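Local coordinates for hyaluronidase-phage associated (Streptococcus pyogenes, PDB 2WB3) that cleaves hyaluronan as a lyase of the phage tail fibre, with chains wound together into a triple-stranded beta-helix, at the interface of chains A and B. Numbering follows the deposited sequence. Chains: chain A/B, Hyaluronidase-phage associated.

Contact 1: the interface of chains A and B. Residues chain A 87-90; chain B 68-70, 78.
A:Ser87 and A:Ser89 bind backbone groups of B:Ile68 and B:Lys70, at a loop beside a strand end in a HylP-family tail-fibre lyase with a triple-stranded beta-helix. Chain A contributes a loop just after strand 83-86. Chain B contributes the end of strand 64-69, the residue after it, and B:Thr78 from a further loop. The side chain of A:Ser89 can be followed outward. Its CB lies against the aliphatic part of B:Lys70, 3.8 Å from CG, with CD and CE also close. Its tip, the hydroxyl OG, accepts a hydrogen bond from the backbone N of B:Lys70 at 2.9 Å, with 152° at the hydrogen. OG also touches CA of B:Val69. The torsion that sends OG toward chain B sets it between its own backbone N and carbonyl carbon (chi1 52°). A:Ser87 plays the opposite part. Its OG donates to the carbonyl O of B:Ile68 at 2.6 Å, approaching 22° off the carbonyl plane. The same OG receives a weak hydrogen bond from A:Gly90 N. OG1 of A:Thr88 runs alongside the CG1 branch of B:Val69. Water 1 joins A:Gly90 O, at 2.7 Å, to the backbone N and O of B:Thr78.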
# COMPACT_ATOMS: atom_id res chain seq x y z
N SER A 87 7.85 -10.40 -26.75
CA SER A 87 6.74 -9.62 -27.22
C SER A 87 5.78 -10.62 -27.80
O SER A 87 6.01 -11.11 -28.89
CB SER A 87 7.20 -8.67 -28.30
OG SER A 87 6.08 -7.97 -28.83
N THR A 88 4.74 -10.97 -27.07
CA THR A 88 3.86 -12.02 -27.57
C THR A 88 3.27 -11.61 -28.95
O THR A 88 3.27 -12.40 -29.90
CB THR A 88 2.79 -12.45 -26.53
OG1 THR A 88 2.10 -11.32 -26.04
CG2 THR A 88 3.42 -13.12 -25.33
N SER A 89 2.86 -10.34 -29.10
CA SER A 89 2.35 -9.92 -30.41
C SER A 89 3.40 -9.49 -31.44
O SER A 89 3.12 -9.51 -32.65
CB SER A 89 1.22 -8.90 -30.28
OG SER A 89 1.57 -7.82 -29.45
N GLY A 90 4.62 -9.16 -31.00
CA GLY A 90 5.70 -8.75 -31.90
C GLY A 90 5.93 -7.22 -31.85
O GLY A 90 4.97 -6.42 -31.99
N ILE B 68 5.78 -7.23 -24.24
CA ILE B 68 5.57 -5.98 -24.98
C ILE B 68 4.44 -6.31 -25.96
O ILE B 68 4.65 -7.11 -26.86
CB ILE B 68 6.84 -5.66 -25.74
CG1 ILE B 68 8.03 -5.55 -24.77
CG2 ILE B 68 6.73 -4.27 -26.45
CD1 ILE B 68 9.40 -5.61 -25.51
N VAL B 69 3.24 -5.77 -25.73
CA VAL B 69 2.06 -6.18 -26.52
C VAL B 69 1.35 -5.00 -27.23
O VAL B 69 1.48 -3.84 -26.83
CB VAL B 69 1.04 -6.97 -25.68
CG1 VAL B 69 1.67 -8.24 -25.10
CG2 VAL B 69 0.38 -6.12 -24.54
N LYS B 70 0.59 -5.32 -28.29
CA LYS B 70 -0.28 -4.34 -28.96
C LYS B 70 -1.47 -4.02 -28.13
O LYS B 70 -1.77 -4.71 -27.17
CB LYS B 70 -0.77 -4.89 -30.29
CG LYS B 70 -1.46 -6.24 -30.19
CD LYS B 70 -1.78 -6.66 -31.66
CE LYS B 70 -2.41 -8.02 -31.78
NZ LYS B 70 -3.46 -8.04 -30.76
N THR B 78 3.13 -2.63 -32.19
CA THR B 78 3.81 -1.83 -31.17
C THR B 78 5.25 -1.67 -31.59
O THR B 78 5.78 -2.47 -32.34
CB THR B 78 3.70 -2.49 -29.76
OG1 THR B 78 4.44 -1.72 -28.81
CG2 THR B 78 4.29 -3.90 -29.80
O HOH W 1 4.33 -4.74 -34.06

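Contact 2: the interface of chains A and B. Residues chain A 23-26; chain B 7-10, 19.
A:Thr23 and A:Ser24 pair with B:Val7 and B:Met8 as neighbouring parallel strands, 20-24 of chain A and 4-8 of chain B. This is an inter-chain beta-sheet contact near the N-terminal end of the fragment. The hydrogen bonds across it are between backbones. B:Met8 uses both of its backbone polar groups: its N donates to A:Thr23 O at 2.9 Å, and its O accepts from A:Ala25 N at 2.8 Å. These two bonds flank A:Ser24 and make its bridge with B:Met8. A:Ala25 sits just past the end of its strand. Within chain A, the hydroxyl OG of A:Ser24 accepts from A:Asn26 N at 3.1 Å and helps to hold the turn after the strand. Side chains add apolar contacts. The hydroxyl OG1 of A:Thr23 faces the CG2 methyl of B:Val7 at 3.6 Å, and the two side chains run alongside each other. The methyl of A:Ala25 packs on the backbone of B:Gln10, with CB 3.7 Å from CA. The B:Met8 side chain leaves with CG anti to the backbone N (chi1 165°), which lays it alongside A:Ser24 and toward A:Asn26. Its sulfur SD lies 4.0 Å from CB of A:Asn26.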
# COMPACT_ATOMS: atom_id res chain seq x y z
N THR A 23 7.14 -10.19 -0.55
CA THR A 23 7.50 -11.62 -0.66
C THR A 23 6.27 -12.47 -0.91
O THR A 23 5.28 -12.36 -0.19
CB THR A 23 8.17 -12.21 0.60
OG1 THR A 23 7.26 -12.13 1.72
CG2 THR A 23 9.48 -11.49 0.92
N SER A 24 6.35 -13.36 -1.90
CA SER A 24 5.28 -14.32 -2.12
C SER A 24 5.80 -15.74 -1.86
O SER A 24 6.88 -16.10 -2.32
CB SER A 24 4.75 -14.26 -3.52
OG SER A 24 3.65 -15.20 -3.61
N ALA A 25 5.00 -16.55 -1.18
CA ALA A 25 5.28 -17.99 -1.11
C ALA A 25 4.39 -18.84 -2.05
O ALA A 25 4.31 -20.07 -1.88
CB ALA A 25 5.16 -18.46 0.33
N ASN A 26 3.77 -18.21 -3.05
CA ASN A 26 2.89 -18.89 -3.99
C ASN A 26 3.61 -19.19 -5.28
O ASN A 26 3.89 -18.29 -6.09
CB ASN A 26 1.66 -17.99 -4.24
CG ASN A 26 0.78 -18.48 -5.38
OD1 ASN A 26 0.74 -19.69 -5.71
ND2 ASN A 26 0.09 -17.54 -6.02
N VAL B 7 3.12 -9.38 2.11
CA VAL B 7 3.43 -10.81 2.16
C VAL B 7 2.26 -11.63 1.65
O VAL B 7 1.15 -11.53 2.17
CB VAL B 7 3.77 -11.26 3.55
CG1 VAL B 7 3.94 -12.78 3.61
CG2 VAL B 7 5.02 -10.57 4.09
N MET B 8 2.52 -12.43 0.63
CA MET B 8 1.54 -13.43 0.22
C MET B 8 2.03 -14.79 0.78
O MET B 8 3.07 -15.32 0.35
CB MET B 8 1.35 -13.44 -1.29
CG MET B 8 0.64 -14.70 -1.73
SD MET B 8 -0.17 -14.56 -3.29
CE MET B 8 -1.48 -13.41 -2.84
N ARG B 9 1.31 -15.33 1.76
CA ARG B 9 1.69 -16.63 2.36
C ARG B 9 1.42 -17.78 1.39
O ARG B 9 0.66 -17.63 0.42
CB ARG B 9 0.91 -16.92 3.65
CG ARG B 9 1.15 -15.92 4.77
CD ARG B 9 0.55 -16.38 6.14
NE ARG B 9 -0.89 -16.73 6.07
CZ ARG B 9 -1.90 -15.96 6.49
NH1 ARG B 9 -1.67 -14.76 7.02
NH2 ARG B 9 -3.15 -16.40 6.38
N GLN B 10 2.04 -18.92 1.68
CA GLN B 10 1.88 -20.13 0.85
C GLN B 10 0.42 -20.59 0.80
O GLN B 10 -0.16 -20.86 1.85
CB GLN B 10 2.79 -21.24 1.38
CG GLN B 10 2.58 -22.51 0.57
CD GLN B 10 3.57 -23.55 0.83
OE1 GLN B 10 4.40 -23.45 1.72
NE2 GLN B 10 3.49 -24.61 0.05
N ALA B 19 1.23 -11.02 -4.85
CA ALA B 19 1.26 -10.17 -3.66
C ALA B 19 0.84 -8.70 -4.05
O ALA B 19 0.07 -8.04 -3.38
CB ALA B 19 2.73 -10.22 -3.07

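Contact 3: the interface of chains A and B. Residues chain A 46-47, 63; chain B 34-36, 43-44.
Parallel strands 45-49 of chain A and 32-36 of chain B pair here, probably as part of the triple-stranded beta-helix. A:Ile46 bridges with B:Ile34, and A:Thr47 with B:Arg35. A:Thr47 is gripped through both backbone groups. Its N donates to B:Ile34 O at 2.8 Å, and its O accepts from B:Gly36 N at 3.2 Å. A third backbone bond lies to one side, where B:Leu44 N donates to A:Ala63 O at 3.1 Å. B:Ile34 O has a further partner, water 2, which lies 2.7 Å from the hydroxyl OG1 of A:Thr47. The branches of A:Thr47 therefore do different work. OG1 takes the water. With OG1 at chi1 -61°, the methyl CG2 stands opposite the backbone N and sits over the centre of one face of the B:Arg35 guanidinium, 3.9 Å above its plane. The arginine chain bends at chi3 (-89°), which turns that flat group toward the methyl, and the two side chains run the same way. A:Ile46 makes the apolar contacts. Its CG2 meets CG2 of B:Thr43 at 3.7 Å. Its CD1 reaches CB of B:Leu44 at 4.0 Å, the two side chains crossing at about a right angle. The site pairs the strand edges of neighbouring chains and so probably helps to hold the chains of the fibre together.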
# COMPACT_ATOMS: atom_id res chain seq x y z
N ILE A 46 13.16 3.05 -13.07
CA ILE A 46 13.97 2.94 -11.86
C ILE A 46 15.08 3.97 -12.04
O ILE A 46 15.80 3.95 -13.03
CB ILE A 46 14.62 1.54 -11.70
CG1 ILE A 46 13.59 0.38 -11.73
CG2 ILE A 46 15.38 1.49 -10.35
CD1 ILE A 46 14.28 -1.06 -11.74
N THR A 47 15.22 4.86 -11.06
CA THR A 47 16.36 5.76 -11.00
C THR A 47 17.27 5.50 -9.82
O THR A 47 16.85 5.48 -8.70
CB THR A 47 15.93 7.20 -10.93
OG1 THR A 47 15.19 7.46 -12.11
CG2 THR A 47 17.16 8.18 -10.97
N ALA A 63 20.94 0.08 -10.50
CA ALA A 63 19.52 0.40 -10.51
C ALA A 63 18.72 -0.87 -10.27
O ALA A 63 17.74 -0.85 -9.59
CB ALA A 63 19.14 1.02 -11.87
N ILE B 34 10.46 4.07 -9.28
CA ILE B 34 11.30 3.88 -8.11
C ILE B 34 12.58 4.72 -8.17
O ILE B 34 13.22 4.75 -9.16
CB ILE B 34 11.74 2.41 -7.93
CG1 ILE B 34 10.58 1.45 -8.05
CG2 ILE B 34 12.40 2.19 -6.62
CD1 ILE B 34 11.03 0.12 -8.32
N ARG B 35 12.94 5.33 -7.04
CA ARG B 35 14.18 6.07 -6.90
C ARG B 35 14.86 5.81 -5.55
O ARG B 35 14.22 5.90 -4.50
CB ARG B 35 13.93 7.57 -7.08
CG ARG B 35 15.19 8.42 -7.05
CD ARG B 35 14.86 9.90 -6.95
NE ARG B 35 14.70 10.51 -8.27
CZ ARG B 35 15.66 11.16 -8.92
NH1 ARG B 35 16.86 11.28 -8.37
NH2 ARG B 35 15.42 11.68 -10.11
N GLY B 36 16.15 5.48 -5.59
CA GLY B 36 16.92 5.22 -4.41
C GLY B 36 18.31 5.80 -4.48
O GLY B 36 18.73 6.24 -5.49
N THR B 43 18.72 -0.46 -6.48
CA THR B 43 17.56 0.34 -6.10
C THR B 43 16.32 -0.61 -6.03
O THR B 43 15.47 -0.51 -5.16
CB THR B 43 17.33 1.43 -7.14
OG1 THR B 43 18.46 2.29 -7.13
CG2 THR B 43 16.10 2.20 -6.81
N LEU B 44 16.24 -1.51 -6.98
CA LEU B 44 15.24 -2.59 -6.87
C LEU B 44 16.07 -3.86 -6.82
O LEU B 44 16.95 -4.05 -7.64
CB LEU B 44 14.26 -2.62 -8.10
CG LEU B 44 13.36 -3.87 -8.17
CD1 LEU B 44 12.50 -4.01 -6.90
CD2 LEU B 44 12.40 -3.90 -9.42
O HOH W 2 12.66 6.93 -11.19

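The contacts are spread along one chain A–chain B interface. The centres of their C-alpha atoms are about 29 Å apart for contacts 1 and 2, about 26 Å for contacts 1 and 3, and about 23 Å for contacts 2 and 3. They share no residues and no strand. Contacts 2 and 3 are of one kind, parallel strand pairing, and contact 1 is not. In each of them a segment of chain A meets earlier segments of chain B. The interface as a whole is not an exact two-fold. This fits chains wound together along a fibre.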